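Local coordinates for takeout-like protein 1 (Epiphyas postvittana, PDB 3E8T), which probably carries hydrophobic ligands through an internal tunnel, here holding a ubiquinone-8 molecule along its length, at residues A99-D111 with M174-E188. Numbering follows the deposited sequence.
Sequences AGGRILILPITGD and MLTFLNQNWKQVSEE. With UQ8 (Ubiquinone-8), chain B.
The F177 ring is covered on one face by the CD1 methyl of L106, a CH-pi contact 3.7 Å from the ring centroid and 17° off the ring normal, while ND2 of N181 lies above the opposite face, toward its rim. L104 CB stands at the ring edge, near its plane. The contact joins the tip of a beta-hairpin, closed by a type II' turn from I103 to L106, to the kinked junction of helices 168-180 and 182-211 at one end of the takeout/JHBP fold. The trans first torsion of F177 carries its ring out to the turn. N181 leaves the helix here, and its ND2 donates to F177 O (2.8 Å), which also accepts from N181 N from the other face of the carbonyl plane, so the amide stays folded back over the ring. L104 reaches on to the second helix, where both methyls lie over one face of the Q184 amide, CD1 toward OE1 and CD2 toward NE2, and CD1 also meets V185 CG2. One turn before F177, the M174 chain bends at chi2 and chi3 (61° and 71°), bringing CE between I103, L106 and I108, where it meets I103 CG2. I103 CG1 packs on L178 CD2. The cluster's inner side borders the ligand tunnel: L178 CD1 approaches UQ8 C46 at 4.0 Å, S186 CB lies against UQ8 C35, two isoprene units nearer the quinone, and I108 CD1 touches C46 at 3.3 Å.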
ATOM      1  N   ALA A  99     -20.368  -3.317  -6.806  1.00  9.86           N
ATOM      2  CA  ALA A  99     -20.080  -2.562  -8.000  1.00 11.14           C
ATOM      3  C   ALA A  99     -21.395  -2.188  -8.679  1.00 11.32           C
ATOM      4  O   ALA A  99     -22.337  -2.992  -8.769  1.00 12.25           O
ATOM      5  CB  ALA A  99     -19.203  -3.386  -8.939  1.00 12.12           C
ATOM      6  N   GLY A 100     -21.408  -0.988  -9.278  1.00 10.00           N
ATOM      7  CA  GLY A 100     -22.506  -0.536 -10.070  1.00  9.75           C
ATOM      8  C   GLY A 100     -22.009   0.476 -11.093  1.00  9.62           C
ATOM      9  O   GLY A 100     -20.885   0.958 -10.996  1.00 10.23           O
ATOM     10  N   GLY A 101     -22.857   0.817 -12.047  1.00 10.01           N
ATOM     11  CA  GLY A 101     -22.479   1.792 -13.056  1.00 10.70           C
ATOM     12  C   GLY A 101     -21.855   1.067 -14.242  1.00 10.96           C
ATOM     13  O   GLY A 101     -22.414   0.124 -14.823  1.00 10.76           O
ATOM     14  N   ARG A 102     -20.640   1.462 -14.584  1.00 12.16           N
ATOM     15  CA  ARG A 102     -19.955   0.859 -15.708  1.00 13.67           C
ATOM     16  C   ARG A 102     -18.476   0.769 -15.425  1.00 12.71           C
ATOM     17  O   ARG A 102     -17.922   1.515 -14.613  1.00 13.49           O
ATOM     18  CB  ARG A 102     -20.104   1.605 -16.986  1.00 16.90           C
ATOM     19  CG  ARG A 102     -19.650   2.944 -16.922  1.00 17.31           C
ATOM     20  CD  ARG A 102     -19.780   3.737 -18.305  1.00 19.98           C
ATOM     21  NE  ARG A 102     -19.415   5.135 -18.085  1.00 21.82           N
ATOM     22  CZ  ARG A 102     -18.186   5.622 -18.065  1.00 21.20           C
ATOM     23  NH1 ARG A 102     -17.137   4.899 -18.420  1.00 23.89           N
ATOM     24  NH2 ARG A 102     -17.999   6.914 -17.770  1.00 23.29           N
ATOM     25  N   ILE A 103     -17.865  -0.187 -16.082  1.00 12.55           N
ATOM     26  CA  ILE A 103     -16.437  -0.296 -16.095  0.50 12.02           C
ATOM     27  C   ILE A 103     -16.003  -0.067 -17.533  1.00 12.55           C
ATOM     28  O   ILE A 103     -16.197  -0.917 -18.390  1.00 12.99           O
ATOM     29  CB  ILE A 103     -16.073  -1.662 -15.515  0.50 16.03           C
ATOM     30  CG1 ILE A 103     -14.575  -1.875 -15.487  0.50 16.96           C
ATOM     31  CG2 ILE A 103     -16.831  -2.751 -16.218  0.50 17.03           C
ATOM     32  CD1 ILE A 103     -13.930  -0.890 -14.703  0.50 17.43           C
ATOM     33  N   LEU A 104     -15.422   1.106 -17.766  1.00 12.99           N
ATOM     34  CA  LEU A 104     -15.012   1.518 -19.102  1.00 14.61           C
ATOM     35  C   LEU A 104     -16.242   1.511 -20.013  1.00 16.00           C
ATOM     36  O   LEU A 104     -17.168   2.328 -19.803  1.00 24.23           O
ATOM     37  CB  LEU A 104     -13.840   0.682 -19.591  1.00 14.97           C
ATOM     38  CG  LEU A 104     -12.651   0.493 -18.627  1.00 18.39           C
ATOM     39  CD1 LEU A 104     -11.566  -0.453 -19.210  1.00 17.45           C
ATOM     40  CD2 LEU A 104     -12.029   1.799 -18.087  1.00 22.00           C
ATOM     41  N   ILE A 105     -16.405   0.568 -20.922  1.00 14.08           N
ATOM     42  CA  ILE A 105     -17.519   0.543 -21.857  1.00 14.35           C
ATOM     43  C   ILE A 105     -18.564  -0.506 -21.520  1.00 15.59           C
ATOM     44  O   ILE A 105     -19.518  -0.640 -22.276  1.00 18.03           O
ATOM     45  CB  ILE A 105     -16.986   0.293 -23.293  1.00 16.02           C
ATOM     46  CG1 ILE A 105     -16.309  -1.058 -23.444  1.00 15.65           C
ATOM     47  CG2 ILE A 105     -16.056   1.446 -23.758  1.00 20.28           C
ATOM     48  CD1 ILE A 105     -16.006  -1.441 -24.879  1.00 17.79           C
ATOM     49  N   LEU A 106     -18.422  -1.244 -20.413  1.00 14.13           N
ATOM     50  CA  LEU A 106     -19.414  -2.288 -20.080  1.00 13.58           C
ATOM     51  C   LEU A 106     -20.183  -1.951 -18.809  1.00 13.10           C
ATOM     52  O   LEU A 106     -19.610  -1.567 -17.816  1.00 15.31           O
ATOM     53  CB  LEU A 106     -18.728  -3.616 -19.832  1.00 17.06           C
ATOM     54  CG  LEU A 106     -18.122  -4.406 -20.969  1.00 20.21           C
ATOM     55  CD1 LEU A 106     -17.689  -5.796 -20.403  1.00 20.00           C
ATOM     56  CD2 LEU A 106     -19.109  -4.546 -22.141  1.00 25.26           C
ATOM     57  N   PRO A 107     -21.481  -2.154 -18.809  1.00 11.80           N
ATOM     58  CA  PRO A 107     -22.223  -2.026 -17.566  1.00 11.18           C
ATOM     59  C   PRO A 107     -21.769  -3.073 -16.543  1.00 10.88           C
ATOM     60  O   PRO A 107     -21.403  -4.198 -16.948  1.00 11.32           O
ATOM     61  CB  PRO A 107     -23.673  -2.243 -17.991  1.00 12.86           C
ATOM     62  CG  PRO A 107     -23.667  -2.205 -19.460  1.00 19.90           C
ATOM     63  CD  PRO A 107     -22.310  -2.491 -19.960  1.00 14.16           C
ATOM     64  N   ILE A 108     -21.900  -2.736 -15.265  1.00 10.24           N
ATOM     65  CA  ILE A 108     -21.556  -3.699 -14.212  1.00 10.27           C
ATOM     66  C   ILE A 108     -22.540  -3.600 -13.091  1.00 10.18           C
ATOM     67  O   ILE A 108     -22.967  -2.526 -12.713  1.00 10.69           O
ATOM     68  CB  ILE A 108     -20.083  -3.516 -13.714  1.00 10.91           C
ATOM     69  CG1 ILE A 108     -19.639  -4.686 -12.846  1.00 11.67           C
ATOM     70  CG2 ILE A 108     -19.903  -2.141 -13.016  1.00 12.11           C
ATOM     71  CD1 ILE A 108     -18.152  -4.749 -12.635  1.00 13.48           C
ATOM     72  N   THR A 109     -22.841  -4.772 -12.516  1.00 10.17           N
ATOM     73  CA  THR A 109     -23.417  -4.828 -11.177  0.50  9.95           C
ATOM     74  C   THR A 109     -22.811  -6.053 -10.497  1.00  9.96           C
ATOM     75  O   THR A 109     -22.540  -7.063 -11.128  1.00 10.80           O
ATOM     76  CB  THR A 109     -24.943  -4.953 -11.113  0.50 12.46           C
ATOM     77  OG1 THR A 109     -25.356  -6.165 -11.774  0.50 11.46           O
ATOM     78  CG2 THR A 109     -25.666  -3.699 -11.628  0.50 12.78           C
ATOM     79  N   GLY A 110     -22.598  -5.936  -9.191  1.00  9.54           N
ATOM     80  CA  GLY A 110     -22.158  -7.093  -8.429  1.00 10.32           C
ATOM     81  C   GLY A 110     -22.177  -6.805  -6.956  1.00 10.26           C
ATOM     82  O   GLY A 110     -22.119  -5.663  -6.538  1.00 10.50           O
ATOM     83  N   ASP A 111     -22.235  -7.862  -6.162  1.00 11.14           N
ATOM     84  CA  ASP A 111     -22.202  -7.783  -4.705  1.00 11.47           C
ATOM     85  C   ASP A 111     -21.731  -9.128  -4.204  1.00 11.32           C
ATOM     86  O   ASP A 111     -22.460 -10.100  -4.238  1.00 12.02           O
ATOM     87  CB  ASP A 111     -23.601  -7.489  -4.174  1.00 14.41           C
ATOM     88  CG  ASP A 111     -23.632  -7.252  -2.675  1.00 17.20           C
ATOM     89  OD1 ASP A 111     -22.731  -7.708  -1.972  1.00 19.64           O
ATOM     90  OD2 ASP A 111     -24.578  -6.583  -2.180  1.00 25.95           O
ATOM     91  N   MET A 174     -17.314 -10.331 -18.292  1.00 11.11           N
ATOM     92  CA  MET A 174     -16.732  -9.242 -17.516  1.00 11.00           C
ATOM     93  C   MET A 174     -15.375  -9.590 -16.953  1.00 11.27           C
ATOM     94  O   MET A 174     -14.436  -8.816 -17.025  1.00 11.13           O
ATOM     95  CB  MET A 174     -17.650  -8.841 -16.408  1.00 11.50           C
ATOM     96  CG  MET A 174     -17.100  -7.815 -15.451  1.00 12.75           C
ATOM     97  SD  MET A 174     -16.687  -6.215 -16.253  1.00 12.67           S
ATOM     98  CE  MET A 174     -18.357  -5.625 -16.577  1.00 14.31           C
ATOM     99  N   LEU A 175     -15.240 -10.804 -16.435  1.00 11.49           N
ATOM    100  CA  LEU A 175     -13.950 -11.159 -15.864  1.00 12.17           C
ATOM    101  C   LEU A 175     -12.895 -11.224 -16.932  1.00 12.14           C
ATOM    102  O   LEU A 175     -11.758 -10.802 -16.707  1.00 12.83           O
ATOM    103  CB  LEU A 175     -14.083 -12.438 -15.055  1.00 13.42           C
ATOM    104  CG  LEU A 175     -14.956 -12.317 -13.784  1.00 15.45           C
ATOM    105  CD1 LEU A 175     -15.158 -13.696 -13.154  1.00 19.44           C
ATOM    106  CD2 LEU A 175     -14.389 -11.314 -12.797  1.00 17.71           C
ATOM    107  N   THR A 176     -13.250 -11.736 -18.101  1.00 13.35           N
ATOM    108  CA  THR A 176     -12.349 -11.740 -19.237  1.00 13.62           C
ATOM    109  C   THR A 176     -11.954 -10.292 -19.618  1.00 12.45           C
ATOM    110  O   THR A 176     -10.794  -9.998 -19.885  1.00 13.60           O
ATOM    111  CB  THR A 176     -12.990 -12.443 -20.417  1.00 17.31           C
ATOM    112  OG1 THR A 176     -13.286 -13.818 -20.066  1.00 20.33           O
ATOM    113  CG2 THR A 176     -12.117 -12.348 -21.658  1.00 18.95           C
ATOM    114  N   PHE A 177     -12.932  -9.429 -19.697  1.00 11.49           N
ATOM    115  CA  PHE A 177     -12.729  -8.013 -20.010  1.00 10.64           C
ATOM    116  C   PHE A 177     -11.779  -7.361 -19.016  1.00 10.89           C
ATOM    117  O   PHE A 177     -10.890  -6.617 -19.430  1.00 11.31           O
ATOM    118  CB  PHE A 177     -14.104  -7.343 -20.028  1.00 11.09           C
ATOM    119  CG  PHE A 177     -14.098  -5.866 -20.286  1.00 11.02           C
ATOM    120  CD1 PHE A 177     -14.069  -5.397 -21.568  1.00 13.93           C
ATOM    121  CD2 PHE A 177     -14.211  -4.955 -19.277  1.00 11.91           C
ATOM    122  CE1 PHE A 177     -14.143  -4.072 -21.800  1.00 15.32           C
ATOM    123  CE2 PHE A 177     -14.286  -3.651 -19.518  1.00 12.29           C
ATOM    124  CZ  PHE A 177     -14.242  -3.197 -20.773  1.00 12.95           C
ATOM    125  N   LEU A 178     -11.987  -7.579 -17.734  1.00 10.04           N
ATOM    126  CA  LEU A 178     -11.123  -6.980 -16.766  1.00 10.53           C
ATOM    127  C   LEU A 178      -9.680  -7.436 -16.895  1.00 10.68           C
ATOM    128  O   LEU A 178      -8.732  -6.630 -16.850  1.00 11.53           O
ATOM    129  CB  LEU A 178     -11.646  -7.210 -15.361  1.00 10.57           C
ATOM    130  CG  LEU A 178     -12.965  -6.539 -15.063  1.00 11.24           C
ATOM    131  CD1 LEU A 178     -13.521  -7.022 -13.686  1.00 12.56           C
ATOM    132  CD2 LEU A 178     -12.841  -5.019 -15.116  1.00 15.41           C
ATOM    133  N   ASN A 179      -9.501  -8.749 -17.071  1.00 10.73           N
ATOM    134  CA  ASN A 179      -8.167  -9.249 -17.180  1.00 11.12           C
ATOM    135  C   ASN A 179      -7.503  -8.785 -18.459  1.00 12.69           C
ATOM    136  O   ASN A 179      -6.294  -8.543 -18.475  1.00 15.37           O
ATOM    137  CB  ASN A 179      -8.168 -10.748 -17.099  1.00 12.41           C
ATOM    138  CG  ASN A 179      -8.315 -11.252 -15.731  1.00 13.40           C
ATOM    139  OD1 ASN A 179      -8.429 -10.541 -14.762  1.00 14.40           O
ATOM    140  ND2 ASN A 179      -8.108 -12.541 -15.631  1.00 20.90           N
ATOM    141  N   GLN A 180      -8.259  -8.644 -19.541  1.00 12.00           N
ATOM    142  CA  GLN A 180      -7.660  -8.141 -20.786  1.00 14.05           C
ATOM    143  C   GLN A 180      -7.233  -6.689 -20.689  1.00 13.26           C
ATOM    144  O   GLN A 180      -6.234  -6.279 -21.303  1.00 16.39           O
ATOM    145  CB  GLN A 180      -8.689  -8.270 -21.862  1.00 17.59           C
ATOM    146  CG  GLN A 180      -8.766  -9.716 -22.231  1.00 23.42           C
ATOM    147  CD  GLN A 180      -9.664  -9.985 -23.373  1.00 27.64           C
ATOM    148  OE1 GLN A 180     -10.577  -9.190 -23.690  1.00 32.22           O
ATOM    149  NE2 GLN A 180      -9.431 -11.130 -24.027  1.00 32.01           N
ATOM    150  N   ASN A 181      -7.962  -5.916 -19.924  1.00 10.82           N
ATOM    151  CA  ASN A 181      -7.751  -4.492 -19.818  1.00 10.62           C
ATOM    152  C   ASN A 181      -7.192  -4.146 -18.446  1.00  9.92           C
ATOM    153  O   ASN A 181      -7.404  -3.083 -17.938  1.00 10.31           O
ATOM    154  CB  ASN A 181      -9.058  -3.744 -20.084  1.00 10.63           C
ATOM    155  CG  ASN A 181      -9.547  -3.970 -21.478  1.00 11.32           C
ATOM    156  OD1 ASN A 181      -9.011  -3.417 -22.437  1.00 11.03           O
ATOM    157  ND2 ASN A 181     -10.561  -4.834 -21.626  1.00 14.58           N
ATOM    158  N   TRP A 182      -6.395  -5.069 -17.913  1.00 10.76           N
ATOM    159  CA  TRP A 182      -5.923  -4.915 -16.550  1.00 11.09           C
ATOM    160  C   TRP A 182      -5.139  -3.645 -16.336  1.00 10.93           C
ATOM    161  O   TRP A 182      -5.245  -3.023 -15.276  1.00  9.94           O
ATOM    162  CB  TRP A 182      -5.108  -6.163 -16.100  1.00 11.28           C
ATOM    163  CG  TRP A 182      -3.815  -6.352 -16.791  1.00 11.16           C
ATOM    164  CD1 TRP A 182      -3.591  -7.120 -17.921  1.00 12.15           C
ATOM    165  CD2 TRP A 182      -2.566  -5.728 -16.478  1.00 11.09           C
ATOM    166  NE1 TRP A 182      -2.279  -6.997 -18.290  1.00 13.63           N
ATOM    167  CE2 TRP A 182      -1.643  -6.142 -17.447  1.00 11.59           C
ATOM    168  CE3 TRP A 182      -2.155  -4.846 -15.475  1.00 11.59           C
ATOM    169  CZ2 TRP A 182      -0.323  -5.745 -17.427  1.00 13.43           C
ATOM    170  CZ3 TRP A 182      -0.868  -4.440 -15.478  1.00 12.21           C
ATOM    171  CH2 TRP A 182       0.032  -4.859 -16.461  1.00 13.23           C
ATOM    172  N   LYS A 183      -4.306  -3.249 -17.291  1.00 10.39           N
ATOM    173  CA  LYS A 183      -3.473  -2.090 -17.052  1.00 10.63           C
ATOM    174  C   LYS A 183      -4.301  -0.809 -16.991  1.00  9.82           C
ATOM    175  O   LYS A 183      -4.170   0.008 -16.091  1.00 10.19           O
ATOM    176  CB  LYS A 183      -2.363  -1.986 -18.116  1.00 12.05           C
ATOM    177  CG  LYS A 183      -1.398  -0.850 -17.925  1.00 13.19           C
ATOM    178  CD  LYS A 183      -0.599  -0.943 -16.671  1.00 13.45           C
ATOM    179  CE  LYS A 183       0.405   0.205 -16.631  1.00 16.37           C
ATOM    180  NZ  LYS A 183       1.239   0.051 -15.420  1.00 18.53           N
ATOM    181  N   GLN A 184      -5.220  -0.657 -17.945  1.00  9.03           N
ATOM    182  CA  GLN A 184      -6.112   0.487 -17.947  1.00  9.76           C
ATOM    183  C   GLN A 184      -6.927   0.530 -16.645  1.00 10.19           C
ATOM    184  O   GLN A 184      -7.120   1.590 -16.067  1.00 10.89           O
ATOM    185  CB  GLN A 184      -7.036   0.414 -19.151  1.00 10.24           C
ATOM    186  CG  GLN A 184      -8.061   1.506 -19.171  1.00 10.24           C
ATOM    187  CD  GLN A 184      -8.888   1.551 -20.431  1.00 10.93           C
ATOM    188  OE1 GLN A 184      -8.988   0.553 -21.130  1.00 10.93           O
ATOM    189  NE2 GLN A 184      -9.520   2.663 -20.664  1.00 11.82           N
ATOM    190  N   VAL A 185      -7.467  -0.630 -16.216  1.00  9.82           N
ATOM    191  CA  VAL A 185      -8.247  -0.673 -15.001  1.00  9.87           C
ATOM    192  C   VAL A 185      -7.398  -0.253 -13.811  1.00 10.68           C
ATOM    193  O   VAL A 185      -7.857   0.506 -12.952  1.00 10.95           O
ATOM    194  CB  VAL A 185      -8.856  -2.093 -14.836  1.00 11.57           C
ATOM    195  CG1 VAL A 185      -9.526  -2.223 -13.455  1.00 12.58           C
ATOM    196  CG2 VAL A 185      -9.898  -2.331 -15.938  1.00 13.11           C
ATOM    197  N   SER A 186      -6.136  -0.710 -13.753  1.00 10.49           N
ATOM    198  CA  SER A 186      -5.270  -0.309 -12.649  1.00 10.89           C
ATOM    199  C   SER A 186      -5.038   1.212 -12.641  1.00 11.12           C
ATOM    200  O   SER A 186      -4.984   1.830 -11.573  1.00 12.48           O
ATOM    201  CB  SER A 186      -3.942  -1.053 -12.664  1.00 12.47           C
ATOM    202  OG  SER A 186      -3.035  -0.579 -13.656  1.00 13.36           O
ATOM    203  N   GLU A 187      -4.890   1.819 -13.814  1.00 11.97           N
ATOM    204  CA  GLU A 187      -4.649   3.276 -13.870  0.50 12.84           C
ATOM    205  C   GLU A 187      -5.900   4.067 -13.534  1.00 13.23           C
ATOM    206  O   GLU A 187      -5.830   5.138 -12.961  1.00 16.22           O
ATOM    207  CB  GLU A 187      -4.123   3.709 -15.247  0.50 13.89           C
ATOM    208  CG  GLU A 187      -2.713   3.271 -15.507  0.50 13.77           C
ATOM    209  CD  GLU A 187      -1.912   4.186 -16.468  0.50 15.89           C
ATOM    210  OE1 GLU A 187      -2.230   5.399 -16.776  0.50 17.52           O
ATOM    211  OE2 GLU A 187      -0.868   3.615 -16.892  0.50 19.47           O
ATOM    212  N   GLU A 188      -7.067   3.558 -13.850  1.00 12.15           N
ATOM    213  CA  GLU A 188      -8.317   4.244 -13.513  1.00 12.80           C
ATOM    214  C   GLU A 188      -8.661   4.189 -12.044  1.00 12.52           C
ATOM    215  O   GLU A 188      -9.147   5.166 -11.496  1.00 14.62           O
ATOM    216  CB  GLU A 188      -9.478   3.635 -14.272  1.00 13.79           C
ATOM    217  CG  GLU A 188      -9.504   4.039 -15.697  1.00 16.38           C
ATOM    218  CD  GLU A 188     -10.076   5.430 -15.951  1.00 18.62           C
ATOM    219  OE1 GLU A 188     -10.462   6.145 -15.015  1.00 21.66           O
ATOM    220  OE2 GLU A 188     -10.094   5.815 -17.128  1.00 22.49           O
TER
HETATM  221  C45 UQ8 B 221     -15.010  -4.122  -9.266  1.00 41.01           C
HETATM  222  C44 UQ8 B 221     -14.346  -3.449 -10.470  1.00 39.34           C
HETATM  223  C46 UQ8 B 221     -15.062  -3.878 -11.723  1.00 40.20           C
HETATM  224  C43 UQ8 B 221     -12.863  -3.751 -10.580  1.00 39.20           C
HETATM  225  C42 UQ8 B 221     -12.159  -3.607  -9.222  1.00 36.40           C
HETATM  226  C41 UQ8 B 221     -12.100  -2.134  -8.838  1.00 33.97           C
HETATM  227  C39 UQ8 B 221     -10.731  -1.791  -8.291  1.00 33.04           C
HETATM  228  C40 UQ8 B 221     -10.558  -1.179  -6.903  1.00 37.10           C
HETATM  229  C38 UQ8 B 221      -9.627  -1.964  -9.081  1.00 29.04           C
HETATM  230  C37 UQ8 B 221      -8.325  -1.691  -8.687  1.00 27.70           C
HETATM  231  C36 UQ8 B 221      -7.435  -2.327  -9.755  1.00 27.10           C
HETATM  232  C34 UQ8 B 221      -5.959  -2.288  -9.402  1.00 26.04           C
HETATM  233  C35 UQ8 B 221      -5.131  -3.026 -10.235  1.00 27.64           C
HETATM  234  C33 UQ8 B 221      -5.505  -1.619  -8.267  1.00 24.02           C
HETATM  235  C32 UQ8 B 221      -4.197  -1.457  -7.823  1.00 27.74           C
HETATM  236  C31 UQ8 B 221      -4.236  -1.251  -6.285  1.00 25.98           C
HETATM  237  C29 UQ8 B 221      -2.883  -0.895  -5.687  1.00 27.81           C
HETATM  238  C30 UQ8 B 221      -1.965   0.157  -6.388  1.00 29.58           C
HETATM  239  C28 UQ8 B 221      -2.461  -1.513  -4.515  1.00 30.30           C
HETATM  240  C27 UQ8 B 221      -1.251  -1.280  -3.874  1.00 29.80           C
HETATM  241  C26 UQ8 B 221      -1.366  -1.477  -2.355  1.00 29.70           C
HETATM  242  C24 UQ8 B 221       0.019  -1.454  -1.698  1.00 29.29           C
HETATM  243  C25 UQ8 B 221       1.019  -2.597  -1.940  1.00 31.99           C
HETATM  244  C23 UQ8 B 221       0.367  -0.393  -0.890  1.00 28.86           C
HETATM  245  C22 UQ8 B 221       1.573  -0.211  -0.208  1.00 31.24           C
HETATM  246  C21 UQ8 B 221       1.629   1.170   0.446  1.00 33.40           C
HETATM  247  C19 UQ8 B 221       3.015   1.613   0.915  1.00 34.02           C
HETATM  248  C20 UQ8 B 221       3.034   3.063   1.396  1.00 34.05           C
HETATM  249  C18 UQ8 B 221       3.655   0.647   1.921  1.00 35.70           C
HETATM  250  C17 UQ8 B 221       4.998   1.183   2.438  1.00 38.34           C
HETATM  251  C16 UQ8 B 221       5.886   0.086   3.048  1.00 42.71           C
HETATM  252  C14 UQ8 B 221       6.996   0.746   3.860  1.00 45.11           C
HETATM  253  C15 UQ8 B 221       7.657   2.027   3.317  1.00 46.33           C
HETATM  254  C13 UQ8 B 221       7.398   0.232   5.091  1.00 46.25           C
HETATM  255  C12 UQ8 B 221       8.393   0.822   5.867  1.00 46.77           C
HETATM  256  C11 UQ8 B 221       9.141  -0.176   6.774  1.00 49.12           C
HETATM  257  C9  UQ8 B 221      10.553   0.330   7.124  1.00 50.96           C
HETATM  258  C10 UQ8 B 221      10.713   1.840   6.880  1.00 51.64           C
HETATM  259  C8  UQ8 B 221      10.859  -0.032   8.575  1.00 51.26           C
HETATM  260  C7  UQ8 B 221      10.905   1.189   9.499  1.00 62.77           C
HETATM  261  C6  UQ8 B 221      12.267   1.924   9.476  1.00 52.06           C
HETATM  262  C1  UQ8 B 221      12.289   3.323   9.413  1.00 54.07           C
HETATM  263  C1M UQ8 B 221      11.072   4.003   9.367  1.00 59.53           C
HETATM  264  C2  UQ8 B 221      13.491   4.041   9.387  1.00 54.90           C
HETATM  265  O2  UQ8 B 221      13.509   5.274   9.336  1.00 50.23           O
HETATM  266  C3  UQ8 B 221      14.700   3.365   9.432  1.00 53.03           C
HETATM  267  O3  UQ8 B 221      15.869   4.066   9.409  1.00 53.28           O
HETATM  268  C3M UQ8 B 221      16.222   4.476  10.729  1.00 57.12           C
HETATM  269  C4  UQ8 B 221      14.713   1.976   9.488  1.00 51.72           C
HETATM  270  O4  UQ8 B 221      15.915   1.328   9.533  1.00 54.07           O
HETATM  271  C4M UQ8 B 221      16.755   1.743   8.445  1.00 55.49           C
HETATM  272  C5  UQ8 B 221      13.507   1.262   9.508  1.00 57.52           C
HETATM  273  O5  UQ8 B 221      13.549   0.030   9.569  1.00 56.03           O